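Local structure of inner kinetochore subunit cnp3 (Schizosaccharomyces pombe, 6O2D) at the interface of chains A and B. The protein serves the inner kinetochore as a CENP-C homologue, part of the platform on centromeric DNA for outer kinetochore assembly, and dimerises through the cupin domain described here. Sequence-based numbering; all coordinates share one arbitrary frame. Chains: chain A/B, Inner kinetochore subunit cnp3.

Two patches of the CENP-C cupin dimer, contact 1 and contact 2, have C-alpha centres about 26 Å apart. Contact 1 sets strand 16-22 of chain B against the end of strand 97-102 and loop residues A:Asn103, A:Pro118 and A:Asn121. Contact 2 packs mainly strand 113-117 of chain B against strands 32-40, 55-62 and 133-141 of chain A. The two share no residue, though A:Pro118 of contact 1 directly follows the chain A copy of strand 113-117. Because the dimer is two-fold symmetric, each patch recurs with chains exchanged, so strand 16-22, the first of this chain, and the strands of contact 2 jointly tie the subunits.

Contact 1: the interface of chains A and B. Residues chain A 102-103, 118, 121; chain B 20-22.
A:Asn121 and A:Asn103 meet the backbone of B:Leu22 and B:Glu20, on strand 16-22, with their side-chain amides. A:Asn121 makes a two-point grip on B:Leu22. Its OD1 accepts a hydrogen bond from the backbone N of B:Leu22 at 2.7 Å, with the donor in the carbonyl plane and on a lone pair. Its amide ND2 donates a hydrogen bond to B:Leu22 O at 3.0 Å, the carbonyl here being met from 34° off its plane. Since one residue offers both donor and acceptor, the pair of bonds fixes which way the amide is flipped.

A:Asn103 supplies the second amide. Its CG stands anti to the backbone N (chi1 -170°), which carries ND2 toward B:Glu20, and the nitrogen reaches B:Glu20 O at 2.9 Å from above the carbonyl plane.

Apolar contacts fill in behind the polar ones. B:Val21 points CG1 at A:Val102 CG1, 3.8 Å away, the two side chains crossing obliquely, while the same methyl lies 4.0 Å from CG of A:Pro118. On the neighbouring residue, CB of B:Leu22 packs 3.9 Å from the amide carbon CG of A:Asn121.

Water completes the patch: water 1 bridges the subunits, lying 2.7 Å from the backbone O of A:Asn103 and 2.7 Å from B:Glu20 O, the oxygen that also takes the A:Asn103 amide.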
ATOM      1  N   VAL A 102      -8.751  16.116  -1.723  1.00 64.11           N
ATOM      2  CA  VAL A 102      -9.725  15.031  -1.671  1.00 52.35           C
ATOM      3  C   VAL A 102     -11.069  15.658  -1.318  1.00 64.76           C
ATOM      4  O   VAL A 102     -11.225  16.229  -0.228  1.00 59.05           O
ATOM      5  CB  VAL A 102      -9.336  13.937  -0.668  1.00 45.11           C
ATOM      6  CG1 VAL A 102     -10.545  13.070  -0.327  1.00 36.98           C
ATOM      7  CG2 VAL A 102      -8.193  13.082  -1.231  1.00 35.95           C
ATOM      8  N   ASN A 103     -12.016  15.610  -2.259  1.00 63.89           N
ATOM      9  CA  ASN A 103     -13.376  16.101  -2.039  1.00 55.07           C
ATOM     10  C   ASN A 103     -13.377  17.589  -1.676  1.00 59.66           C
ATOM     11  O   ASN A 103     -14.010  18.026  -0.710  1.00 69.24           O
ATOM     12  CB  ASN A 103     -14.070  15.261  -0.962  1.00 45.04           C
ATOM     13  CG  ASN A 103     -15.550  15.550  -0.860  1.00 54.58           C
ATOM     14  OD1 ASN A 103     -16.210  15.840  -1.860  1.00 66.06           O
ATOM     15  ND2 ASN A 103     -16.079  15.488   0.355  1.00 57.55           N
ATOM     16  N   PRO A 118     -10.329   7.570  -0.105  1.00 37.47           N
ATOM     17  CA  PRO A 118     -11.441   6.621   0.038  1.00 34.40           C
ATOM     18  C   PRO A 118     -12.225   6.445  -1.253  1.00 44.98           C
ATOM     19  O   PRO A 118     -12.137   7.241  -2.189  1.00 47.90           O
ATOM     20  CB  PRO A 118     -12.315   7.245   1.135  1.00 35.24           C
ATOM     21  CG  PRO A 118     -11.407   8.156   1.886  1.00 51.41           C
ATOM     22  CD  PRO A 118     -10.357   8.636   0.913  1.00 35.73           C
ATOM     23  N   ASN A 121     -14.765   9.143  -4.252  1.00 53.60           N
ATOM     24  CA  ASN A 121     -14.374  10.525  -4.046  1.00 61.68           C
ATOM     25  C   ASN A 121     -13.554  11.012  -5.231  1.00 67.37           C
ATOM     26  O   ASN A 121     -13.110  10.234  -6.083  1.00 65.09           O
ATOM     27  CB  ASN A 121     -13.576  10.673  -2.742  1.00 44.39           C
ATOM     28  CG  ASN A 121     -14.470  10.708  -1.515  1.00 55.20           C
ATOM     29  OD1 ASN A 121     -14.885  11.782  -1.069  1.00 66.17           O
ATOM     30  ND2 ASN A 121     -14.775   9.538  -0.965  1.00 43.69           N
TER
ATOM     31  N   GLU B  20     -13.430  15.662   5.354  1.00 64.02           N
ATOM     32  CA  GLU B  20     -14.772  15.181   5.083  1.00 59.95           C
ATOM     33  C   GLU B  20     -14.771  14.533   3.706  1.00 57.83           C
ATOM     34  O   GLU B  20     -14.379  15.158   2.713  1.00 49.50           O
ATOM     35  CB  GLU B  20     -15.805  16.303   5.155  1.00 55.93           C
ATOM     36  CG  GLU B  20     -17.234  15.783   5.332  1.00 67.91           C
ATOM     37  CD  GLU B  20     -18.290  16.836   5.052  1.00 79.27           C
ATOM     38  OE1 GLU B  20     -17.914  17.998   4.798  1.00 88.86           O
ATOM     39  OE2 GLU B  20     -19.495  16.502   5.077  1.00 89.33           O
ATOM     40  N   VAL B  21     -15.195  13.278   3.650  1.00 52.55           N
ATOM     41  CA  VAL B  21     -15.141  12.502   2.422  1.00 44.09           C
ATOM     42  C   VAL B  21     -16.529  11.959   2.154  1.00 44.57           C
ATOM     43  O   VAL B  21     -17.326  11.750   3.075  1.00 48.22           O
ATOM     44  CB  VAL B  21     -14.117  11.339   2.484  1.00 48.96           C
ATOM     45  CG1 VAL B  21     -12.695  11.865   2.604  1.00 45.70           C
ATOM     46  CG2 VAL B  21     -14.443  10.381   3.631  1.00 49.55           C
ATOM     47  N   LEU B  22     -16.811  11.715   0.879  1.00 50.85           N
ATOM     48  CA  LEU B  22     -18.048  11.042   0.529  1.00 50.61           C
ATOM     49  C   LEU B  22     -17.957   9.588   0.959  1.00 59.42           C
ATOM     50  O   LEU B  22     -16.867   9.018   1.066  1.00 54.76           O
ATOM     51  CB  LEU B  22     -18.289  11.111  -0.979  1.00 44.69           C
ATOM     52  CG  LEU B  22     -18.539  12.492  -1.572  1.00 50.58           C
ATOM     53  CD1 LEU B  22     -18.670  12.412  -3.075  1.00 44.45           C
ATOM     54  CD2 LEU B  22     -19.798  13.058  -0.967  1.00 54.33           C
TER
HETATM   55  O   HOH W   1     -14.031  17.755   2.018  1.00 57.28           O

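Contact 2: the interface of chains A and B. Residues chain A 36-37, 60, 66, 136; chain B 90, 114-116.
The backbone O of A:Val37, on strand 32-40, accepts a hydrogen bond from the backbone N of B:Ile116 at 3.0 Å, joining this strand to strand 113-117 of the other subunit. The bond is fairly straight, 159° at the hydrogen. Around this polar link the patch illustrates how an aliphatic side chain can be seated on an aromatic one across a dimer interface.

B:Ile116 lays its branch methyl CG2 over one face of the A:Phe60 ring, 3.6 Å from the ring centroid and displaced toward the rim, in a CH-pi contact. Its other branch starts from CG1, held between the backbone N and the carbonyl carbon (chi1 53°), and runs on the same side of the ring toward its CD1 edge, B:Ile116 CD1 lying 3.6 Å from A:Phe60 CD1. The two side chains slide past each other in opposite directions. The ring rim also meets backbone oxygens, with A:Val36 O and B:Val114 O both in its plane at the edge.

B:Val114 divides its methyls between two aromatic residues. CG2 touches A:Phe60 CE2 at 3.7 Å, and CG1 sits over one face of the A:Tyr136 ring, 3.8 Å from CD1. Replacing A:Phe60 with an alanine would probably leave both B:Ile116 CG2 and B:Val114 CG2 without the aromatic surface they pack on, weakening the hold between the subunits. Beyond A:Tyr136, B:Ser90 CB approaches A:Phe66 CZ at 4.0 Å, but the modelled spacing of the serine and tyrosine hydroxyls is too short to interpret.

With a backbone hydrogen bond at one end and aromatic packing along the rest, the site buries strand residues of both cupin domains, chiefly A:Phe60 and B:Ile116, against each other and contributes to the dimer.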
ATOM      1  N   VAL A  36       8.108 -11.828  -9.931  1.00 89.55           N
ATOM      2  CA  VAL A  36       8.910 -10.742  -9.372  1.00 79.56           C
ATOM      3  C   VAL A  36       8.212 -10.241  -8.110  1.00 75.86           C
ATOM      4  O   VAL A  36       7.114  -9.682  -8.180  1.00 86.95           O
ATOM      5  CB  VAL A  36       9.109  -9.608 -10.387  1.00 78.70           C
ATOM      6  CG1 VAL A  36      10.140  -8.611  -9.879  1.00 78.75           C
ATOM      7  CG2 VAL A  36       9.530 -10.167 -11.739  1.00 67.23           C
ATOM      8  N   VAL A  37       8.830 -10.460  -6.949  1.00 65.85           N
ATOM      9  CA  VAL A  37       8.212 -10.102  -5.675  1.00 71.14           C
ATOM     10  C   VAL A  37       8.913  -8.929  -5.002  1.00 76.95           C
ATOM     11  O   VAL A  37       8.571  -8.583  -3.865  1.00 67.53           O
ATOM     12  CB  VAL A  37       8.140 -11.302  -4.717  1.00 70.77           C
ATOM     13  CG1 VAL A  37       7.370 -12.443  -5.355  1.00 58.21           C
ATOM     14  CG2 VAL A  37       9.538 -11.724  -4.282  1.00 60.36           C
ATOM     15  N   PHE A  60       3.411  -4.495  -8.873  1.00 64.45           N
ATOM     16  CA  PHE A  60       2.760  -5.707  -8.400  1.00 73.94           C
ATOM     17  C   PHE A  60       1.283  -5.674  -8.754  1.00 78.14           C
ATOM     18  O   PHE A  60       0.599  -4.681  -8.488  1.00 75.85           O
ATOM     19  CB  PHE A  60       2.939  -5.874  -6.890  1.00 66.82           C
ATOM     20  CG  PHE A  60       4.366  -5.825  -6.444  1.00 57.78           C
ATOM     21  CD1 PHE A  60       5.272  -6.768  -6.880  1.00 60.66           C
ATOM     22  CD2 PHE A  60       4.803  -4.826  -5.595  1.00 70.19           C
ATOM     23  CE1 PHE A  60       6.590  -6.722  -6.469  1.00 71.34           C
ATOM     24  CE2 PHE A  60       6.114  -4.777  -5.174  1.00 73.90           C
ATOM     25  CZ  PHE A  60       7.008  -5.723  -5.613  1.00 72.11           C
ATOM     26  N   PHE A  66      -5.898  -6.245  -5.801  1.00 51.97           N
ATOM     27  CA  PHE A  66      -4.805  -5.404  -5.329  1.00 57.98           C
ATOM     28  C   PHE A  66      -3.843  -5.057  -6.458  1.00 61.23           C
ATOM     29  O   PHE A  66      -3.590  -5.874  -7.348  1.00 54.03           O
ATOM     30  CB  PHE A  66      -4.034  -6.090  -4.191  1.00 58.35           C
ATOM     31  CG  PHE A  66      -2.822  -5.322  -3.719  1.00 62.32           C
ATOM     32  CD1 PHE A  66      -2.961  -4.253  -2.844  1.00 55.62           C
ATOM     33  CD2 PHE A  66      -1.549  -5.678  -4.137  1.00 56.53           C
ATOM     34  CE1 PHE A  66      -1.859  -3.554  -2.403  1.00 59.13           C
ATOM     35  CE2 PHE A  66      -0.439  -4.975  -3.695  1.00 49.14           C
ATOM     36  CZ  PHE A  66      -0.595  -3.919  -2.829  1.00 58.03           C
ATOM     37  N   TYR A 136       4.998   5.692  -3.630  1.00 50.79           N
ATOM     38  CA  TYR A 136       4.606   4.300  -3.706  1.00 48.38           C
ATOM     39  C   TYR A 136       3.104   4.285  -3.497  1.00 41.31           C
ATOM     40  O   TYR A 136       2.616   4.804  -2.488  1.00 54.09           O
ATOM     41  CB  TYR A 136       5.310   3.450  -2.648  1.00 45.39           C
ATOM     42  CG  TYR A 136       4.749   2.058  -2.556  1.00 49.54           C
ATOM     43  CD1 TYR A 136       4.936   1.146  -3.586  1.00 57.05           C
ATOM     44  CD2 TYR A 136       4.017   1.655  -1.448  1.00 57.11           C
ATOM     45  CE1 TYR A 136       4.415  -0.135  -3.509  1.00 42.45           C
ATOM     46  CE2 TYR A 136       3.492   0.374  -1.360  1.00 52.14           C
ATOM     47  CZ  TYR A 136       3.695  -0.512  -2.395  1.00 46.48           C
ATOM     48  OH  TYR A 136       3.168  -1.779  -2.318  1.00 56.31           O
TER
ATOM     49  N   SER B  90       2.163  -6.090   1.518  1.00 48.42           N
ATOM     50  CA  SER B  90       3.047  -5.139   0.864  1.00 50.16           C
ATOM     51  C   SER B  90       3.862  -4.413   1.922  1.00 55.45           C
ATOM     52  O   SER B  90       3.367  -4.132   3.017  1.00 59.26           O
ATOM     53  CB  SER B  90       2.263  -4.118   0.033  1.00 54.26           C
ATOM     54  OG  SER B  90       3.019  -3.665  -1.071  1.00 62.62           O
ATOM     55  N   VAL B 114      10.604  -2.111  -2.192  1.00 64.66           N
ATOM     56  CA  VAL B 114       9.305  -2.674  -1.845  1.00 65.27           C
ATOM     57  C   VAL B 114       9.299  -4.156  -2.192  1.00 66.72           C
ATOM     58  O   VAL B 114       9.912  -4.579  -3.178  1.00 61.29           O
ATOM     59  CB  VAL B 114       8.142  -1.946  -2.553  1.00 58.72           C
ATOM     60  CG1 VAL B 114       8.046  -0.509  -2.074  1.00 68.75           C
ATOM     61  CG2 VAL B 114       8.313  -1.998  -4.063  1.00 65.53           C
ATOM     62  N   PHE B 115       8.617  -4.946  -1.373  1.00 59.47           N
ATOM     63  CA  PHE B 115       8.411  -6.346  -1.686  1.00 76.48           C
ATOM     64  C   PHE B 115       7.003  -6.736  -1.263  1.00 68.25           C
ATOM     65  O   PHE B 115       6.382  -6.079  -0.423  1.00 51.13           O
ATOM     66  CB  PHE B 115       9.475  -7.245  -1.034  1.00 70.94           C
ATOM     67  CG  PHE B 115       9.314  -7.418   0.447  1.00 69.59           C
ATOM     68  CD1 PHE B 115       9.817  -6.476   1.325  1.00 69.93           C
ATOM     69  CD2 PHE B 115       8.687  -8.538   0.965  1.00 70.88           C
ATOM     70  CE1 PHE B 115       9.683  -6.643   2.689  1.00 68.61           C
ATOM     71  CE2 PHE B 115       8.553  -8.708   2.328  1.00 63.32           C
ATOM     72  CZ  PHE B 115       9.053  -7.764   3.189  1.00 62.58           C
ATOM     73  N   ILE B 116       6.490  -7.793  -1.894  1.00 62.66           N
ATOM     74  CA  ILE B 116       5.168  -8.324  -1.603  1.00 60.52           C
ATOM     75  C   ILE B 116       5.319  -9.731  -1.064  1.00 62.17           C
ATOM     76  O   ILE B 116       6.230 -10.470  -1.441  1.00 62.09           O
ATOM     77  CB  ILE B 116       4.247  -8.354  -2.839  1.00 66.66           C
ATOM     78  CG1 ILE B 116       4.944  -9.088  -3.994  1.00 62.29           C
ATOM     79  CG2 ILE B 116       3.816  -6.957  -3.213  1.00 65.85           C
ATOM     80  CD1 ILE B 116       4.003  -9.554  -5.079  1.00 49.95           C
TER